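Local coordinates for protein farnesyl pyrophosphate synthetase (Staphylococcus aureus, PDB 5H9D) that probably lengthens an allylic diphosphate with isopentenyl diphosphate units, using magnesium, to make the heptaprenyl diphosphate chain, at residues 25-30 with 103-108; 32-37 with 95-100. All coordinates share one frame; numbering follows the deposited sequence.

Contact 1 of 2, residues 25-30 with 103-108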
loop_
_atom_site.group_PDB
_atom_site.type_symbol
_atom_site.label_atom_id
_atom_site.label_comp_id
_atom_site.label_asym_id
_atom_site.label_seq_id
_atom_site.Cartn_x
_atom_site.Cartn_y
_atom_site.Cartn_z
ATOM N N ASP A 25 10.554 -18.421 -1.727
ATOM C CA ASP A 25 11.194 -18.194 -0.420
ATOM C C ASP A 25 10.187 -18.558 0.658
ATOM O O ASP A 25 9.097 -17.990 0.742
ATOM C CB ASP A 25 11.660 -16.733 -0.200
ATOM C CG ASP A 25 12.302 -16.520 1.201
ATOM O OD1 ASP A 25 11.568 -16.375 2.211
ATOM O OD2 ASP A 25 13.552 -16.504 1.303
ATOM N N SER A 26 10.607 -19.503 1.484
ATOM C CA SER A 26 9.830 -20.070 2.561
ATOM C C SER A 26 9.252 -19.081 3.589
ATOM O O SER A 26 8.058 -19.089 3.877
ATOM C CB SER A 26 10.706 -21.124 3.224
ATOM O OG SER A 26 10.090 -21.680 4.360
ATOM N N VAL A 27 10.097 -18.236 4.157
ATOM C CA VAL A 27 9.615 -17.259 5.134
ATOM C C VAL A 27 8.548 -16.327 4.581
ATOM O O VAL A 27 7.562 -16.115 5.230
ATOM C CB VAL A 27 10.754 -16.385 5.700
ATOM C CG1 VAL A 27 10.171 -15.314 6.628
ATOM C CG2 VAL A 27 11.700 -17.232 6.459
ATOM N N LEU A 28 8.757 -15.760 3.401
ATOM C CA LEU A 28 7.757 -14.881 2.813
ATOM C C LEU A 28 6.435 -15.617 2.722
ATOM O O LEU A 28 5.396 -14.990 2.852
ATOM C CB LEU A 28 8.175 -14.414 1.420
ATOM C CG LEU A 28 8.712 -12.994 1.249
ATOM C CD1 LEU A 28 9.322 -12.486 2.557
ATOM C CD2 LEU A 28 9.723 -12.983 0.135
ATOM N N GLU A 29 6.473 -16.938 2.512
ATOM C CA GLU A 29 5.253 -17.732 2.425
ATOM C C GLU A 29 4.565 -17.911 3.780
ATOM O O GLU A 29 3.337 -17.815 3.882
ATOM C CB GLU A 29 5.545 -19.106 1.841
ATOM C CG GLU A 29 4.295 -19.871 1.524
ATOM C CD GLU A 29 4.567 -21.005 0.590
ATOM O OE1 GLU A 29 5.409 -20.805 -0.316
ATOM O OE2 GLU A 29 3.934 -22.083 0.757
ATOM N N GLN A 30 5.355 -18.201 4.805
ATOM C CA GLN A 30 4.827 -18.363 6.145
ATOM C C GLN A 30 4.308 -17.034 6.694
ATOM O O GLN A 30 3.289 -17.008 7.380
ATOM C CB GLN A 30 5.900 -18.836 7.097
ATOM C CG GLN A 30 6.508 -20.185 6.864
ATOM C CD GLN A 30 7.527 -20.453 7.954
ATOM O OE1 GLN A 30 7.160 -20.672 9.127
ATOM N NE2 GLN A 30 8.817 -20.389 7.593
ATOM N N GLN A 103 12.297 -6.990 11.449
ATOM C CA GLN A 103 11.985 -5.841 10.628
ATOM C C GLN A 103 12.305 -6.021 9.156
ATOM O O GLN A 103 11.528 -5.574 8.316
ATOM C CB GLN A 103 12.693 -4.595 11.178
ATOM C CG GLN A 103 12.125 -3.282 10.678
ATOM C CD GLN A 103 12.752 -2.053 11.363
ATOM O OE1 GLN A 103 12.725 -1.921 12.599
ATOM N NE2 GLN A 103 13.309 -1.144 10.555
ATOM N N THR A 104 13.427 -6.667 8.833
ATOM C CA THR A 104 13.803 -6.865 7.433
ATOM C C THR A 104 12.748 -7.721 6.761
ATOM O O THR A 104 12.327 -7.451 5.639
ATOM C CB THR A 104 15.165 -7.607 7.254
ATOM O OG1 THR A 104 16.191 -7.001 8.067
ATOM C CG2 THR A 104 15.579 -7.543 5.798
ATOM N N THR A 105 12.334 -8.769 7.459
ATOM C CA THR A 105 11.334 -9.676 6.930
ATOM C C THR A 105 10.026 -8.978 6.551
ATOM O O THR A 105 9.543 -9.138 5.430
ATOM C CB THR A 105 11.052 -10.803 7.937
ATOM O OG1 THR A 105 12.253 -11.543 8.156
ATOM C CG2 THR A 105 9.993 -11.751 7.415
ATOM N N ALA A 106 9.464 -8.206 7.483
ATOM C CA ALA A 106 8.198 -7.492 7.275
ATOM C C ALA A 106 8.252 -6.519 6.115
ATOM O O ALA A 106 7.302 -6.373 5.367
ATOM C CB ALA A 106 7.789 -6.748 8.543
ATOM N N ILE A 107 9.361 -5.831 5.974
ATOM C CA ILE A 107 9.484 -4.902 4.879
ATOM C C ILE A 107 9.470 -5.706 3.577
ATOM O O ILE A 107 8.791 -5.346 2.626
ATOM C CB ILE A 107 10.784 -4.081 5.036
ATOM C CG1 ILE A 107 10.584 -3.036 6.131
ATOM C CG2 ILE A 107 11.157 -3.387 3.747
ATOM C CD1 ILE A 107 11.861 -2.257 6.447
ATOM N N LEU A 108 10.196 -6.809 3.564
ATOM C CA LEU A 108 10.282 -7.651 2.408
ATOM C C LEU A 108 8.945 -8.277 2.078
ATOM O O LEU A 108 8.571 -8.363 0.883
ATOM C CB LEU A 108 11.340 -8.744 2.614
ATOM C CG LEU A 108 12.822 -8.346 2.498
ATOM C CD1 LEU A 108 13.639 -9.586 2.764
ATOM C CD2 LEU A 108 13.179 -7.799 1.107
#
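Val27 and Leu28, on the first turn of helix 26-38, lean against Thr105 and Leu108 on the first turns of helix 103-121, a helix-helix crossing in the all-helical fold of the polyprenyl synthases. The axes of the short segments pass 10.2 Å apart at 74°, and within these ranges the steep crossing limits the touching residues to those four. Just ahead of that turn, Asp25 is the N-cap: its OD1 accepts from Leu28 N through the anti lone pair at 3.1 Å, a nearly straight bond of 170°. A short acidic side chain suits this position, because it can accept from a first-turn N-H that lacks an i-4 carbonyl, and its charge probably suits the positive end of the helix. The other carboxylate oxygen, OD2, bonds Ser110 of the neighbouring subunit 1 chain, so the cap also belongs to the subunit interface. Val27 follows, its CG1 anti to the backbone N (chi1 176°) and thereby carried to the CG2 methyl of Thr105, 3.7 Å away, the two side chains crossing at about a right angle. Threonine suits the spot because its two branches divide the work: OG1 hydrogen-bonds Asp102 and CG2 offers a methyl to Val27. His113 of the subunit 1 chain packs on both Val27 and Thr105. Leu28 comes last, its longer branched chain reaching inward to Thr109 and Phe112 as well; across the contact, its CD1 lies 4.3 Å from Leu108 CB.

Contact 2 of 2, residues 32-37 with 95-100; sequences SLHLLS and LTISKK. With PO4 (phosphate ion), chain H.
His34 meets Leu95, Ile97 and Lys100 where helix 26-38 of the all-helical polyprenyl synthase fold faces a strand-to-helix turn, in which strand 94-95 ends and the short helix 97-100 begins behind the N-cap residue Thr96. The closely fitted part surrounds the imidazole. A chi1 of 176° extends the ring away from its own backbone nitrogen, toward the turn, and His34 NE2 donates to the carbonyl O of Leu95 at 2.9 Å. That acceptor lies near the ring plane, and the nitrogen in turn lies in the carbonyl plane on a lone pair, although the N-H points somewhat off line, at 138°. Also at the ring edge, Ile97 CD1 approaches His34 CD2 to 3.8 Å. Histidine suits this place because one flat ring supplies both a polar donor and an apolar rim, while the buried Ile97 supplies an apolar methyl.

The Lys100 side is more exposed. There the lysine lays its aliphatic chain over one ring face in a close CH-pi contact, CD standing 3.6 Å from the His34 centroid, so a long side chain can shelter the ring and still send its charge outward. Lys100 NZ is 5.2 Å from His34 ND1, a proximity that would tend to discourage a second proton on the ring, although a nearby phosphate ion, probably from the crystallisation liquor, would partly offset this. Looseness appears only at the lysine's end: the chain bends at its last torsion, chi4 -39°, and Lys100 NZ gives phosphate O2 a weak hydrogen bond of 3.3 Å.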
loop_
_atom_site.group_PDB
_atom_site.type_symbol
_atom_site.label_atom_id
_atom_site.label_comp_id
_atom_site.label_asym_id
_atom_site.label_seq_id
_atom_site.Cartn_x
_atom_site.Cartn_y
_atom_site.Cartn_z
ATOM N N SER A 32 3.199 -14.259 4.939
ATOM C CA SER A 32 1.974 -13.919 4.238
ATOM C C SER A 32 0.795 -14.764 4.736
ATOM O O SER A 32 -0.289 -14.245 4.965
ATOM C CB SER A 32 2.167 -14.119 2.732
ATOM O OG SER A 32 3.168 -13.251 2.240
ATOM N N LEU A 33 1.017 -16.066 4.910
ATOM C CA LEU A 33 -0.019 -16.982 5.392
ATOM C C LEU A 33 -0.365 -16.709 6.866
ATOM O O LEU A 33 -1.528 -16.804 7.284
ATOM C CB LEU A 33 0.436 -18.417 5.231
ATOM C CG LEU A 33 -0.608 -19.423 5.697
ATOM C CD1 LEU A 33 -1.919 -19.288 4.881
ATOM C CD2 LEU A 33 -0.033 -20.802 5.575
ATOM N N HIS A 34 0.643 -16.370 7.658
ATOM C CA HIS A 34 0.397 -16.040 9.049
ATOM C C HIS A 34 -0.648 -14.916 9.089
ATOM O O HIS A 34 -1.674 -15.053 9.736
ATOM C CB HIS A 34 1.683 -15.561 9.711
ATOM C CG HIS A 34 1.505 -15.110 11.124
ATOM N ND1 HIS A 34 0.872 -15.879 12.076
ATOM C CD2 HIS A 34 1.913 -13.984 11.755
ATOM C CE1 HIS A 34 0.899 -15.242 13.235
ATOM N NE2 HIS A 34 1.526 -14.089 13.066
ATOM N N LEU A 35 -0.372 -13.814 8.386
ATOM C CA LEU A 35 -1.282 -12.670 8.310
ATOM C C LEU A 35 -2.611 -13.023 7.653
ATOM O O LEU A 35 -3.680 -12.709 8.169
ATOM C CB LEU A 35 -0.637 -11.544 7.517
ATOM C CG LEU A 35 -1.442 -10.256 7.298
ATOM C CD1 LEU A 35 -1.699 -9.561 8.638
ATOM C CD2 LEU A 35 -0.677 -9.327 6.368
ATOM N N LEU A 36 -2.550 -13.686 6.506
ATOM C CA LEU A 36 -3.762 -14.052 5.792
ATOM C C LEU A 36 -4.776 -14.859 6.610
ATOM O O LEU A 36 -5.974 -14.601 6.573
ATOM C CB LEU A 36 -3.388 -14.830 4.530
ATOM C CG LEU A 36 -4.616 -15.164 3.704
ATOM C CD1 LEU A 36 -5.119 -13.872 3.107
ATOM C CD2 LEU A 36 -4.298 -16.186 2.647
ATOM N N SER A 37 -4.273 -15.839 7.341
ATOM C CA SER A 37 -5.089 -16.733 8.163
ATOM C C SER A 37 -5.460 -16.256 9.567
ATOM O O SER A 37 -6.343 -16.844 10.178
ATOM C CB SER A 37 -4.373 -18.070 8.293
ATOM O OG SER A 37 -3.074 -17.838 8.823
ATOM N N LEU A 95 0.959 -12.155 16.500
ATOM C CA LEU A 95 2.137 -11.316 16.340
ATOM C C LEU A 95 2.285 -10.698 14.950
ATOM O O LEU A 95 2.095 -11.355 13.927
ATOM C CB LEU A 95 3.397 -12.149 16.612
ATOM C CG LEU A 95 3.703 -12.679 18.005
ATOM C CD1 LEU A 95 4.764 -13.771 17.919
ATOM C CD2 LEU A 95 4.140 -11.488 18.898
ATOM N N THR A 96 2.670 -9.436 14.912
ATOM C CA THR A 96 2.861 -8.791 13.626
ATOM C C THR A 96 4.113 -9.452 13.076
ATOM O O THR A 96 4.891 -10.003 13.849
ATOM C CB THR A 96 3.013 -7.264 13.803
ATOM O OG1 THR A 96 4.060 -6.972 14.730
ATOM C CG2 THR A 96 1.735 -6.683 14.334
ATOM N N ILE A 97 4.307 -9.426 11.763
ATOM C CA ILE A 97 5.466 -10.083 11.173
ATOM C C ILE A 97 6.762 -9.562 11.759
ATOM O O ILE A 97 7.637 -10.325 12.139
ATOM C CB ILE A 97 5.495 -9.926 9.627
ATOM C CG1 ILE A 97 4.157 -10.354 9.038
ATOM C CG2 ILE A 97 6.605 -10.793 9.011
ATOM C CD1 ILE A 97 3.790 -11.722 9.392
ATOM N N SER A 98 6.892 -8.252 11.818
ATOM C CA SER A 98 8.091 -7.632 12.388
ATOM C C SER A 98 8.441 -8.229 13.756
ATOM O O SER A 98 9.593 -8.271 14.126
ATOM C CB SER A 98 7.876 -6.128 12.492
ATOM O OG SER A 98 6.481 -5.842 12.303
ATOM N N LYS A 99 7.461 -8.730 14.496
ATOM C CA LYS A 99 7.755 -9.311 15.810
ATOM C C LYS A 99 7.919 -10.813 15.839
ATOM O O LYS A 99 8.611 -11.330 16.706
ATOM C CB LYS A 99 6.705 -8.915 16.856
ATOM C CG LYS A 99 6.905 -7.512 17.405
ATOM C CD LYS A 99 6.294 -7.366 18.782
ATOM C CE LYS A 99 6.509 -5.960 19.307
ATOM N NZ LYS A 99 7.931 -5.556 19.074
ATOM N N LYS A 100 7.291 -11.514 14.898
ATOM C CA LYS A 100 7.397 -12.969 14.827
ATOM C C LYS A 100 8.715 -13.333 14.173
ATOM O O LYS A 100 9.249 -14.387 14.414
ATOM C CB LYS A 100 6.251 -13.532 14.006
ATOM C CG LYS A 100 5.866 -14.948 14.331
ATOM C CD LYS A 100 4.752 -15.417 13.413
ATOM C CE LYS A 100 4.107 -16.697 13.938
ATOM N NZ LYS A 100 5.104 -17.645 14.528
HETATM P P PO4 H . 2.585 -17.745 17.230
HETATM O O1 PO4 H . 1.999 -18.836 16.411
HETATM O O2 PO4 H . 3.989 -18.085 17.582
HETATM O O3 PO4 H . 2.561 -16.478 16.455
HETATM O O4 PO4 H . 1.791 -17.579 18.474
#

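Overall arrangement
Both contacts use helix 26-38, contact 1 at its beginning and contact 2 about two turns later, and their centres lie 9 Å apart. The opposing segments follow each other closely, helix 97-100 leading after two residues into helix 103-121, and they also pack on each other: Thr105 CG2 of contact 1 is 3.9 Å from Ile97 CG2 of contact 2. Contact 1 faces the subunit 1 chain, whereas no other protein chain of the assembly touches contact 2, which meets the phosphate ion instead. Helix 62-85 backs both, Val80 touching Ala106 and Leu35. Its Asp83, which packs on Thr96, probably belongs to the family's first aspartate-rich, magnesium-binding motif.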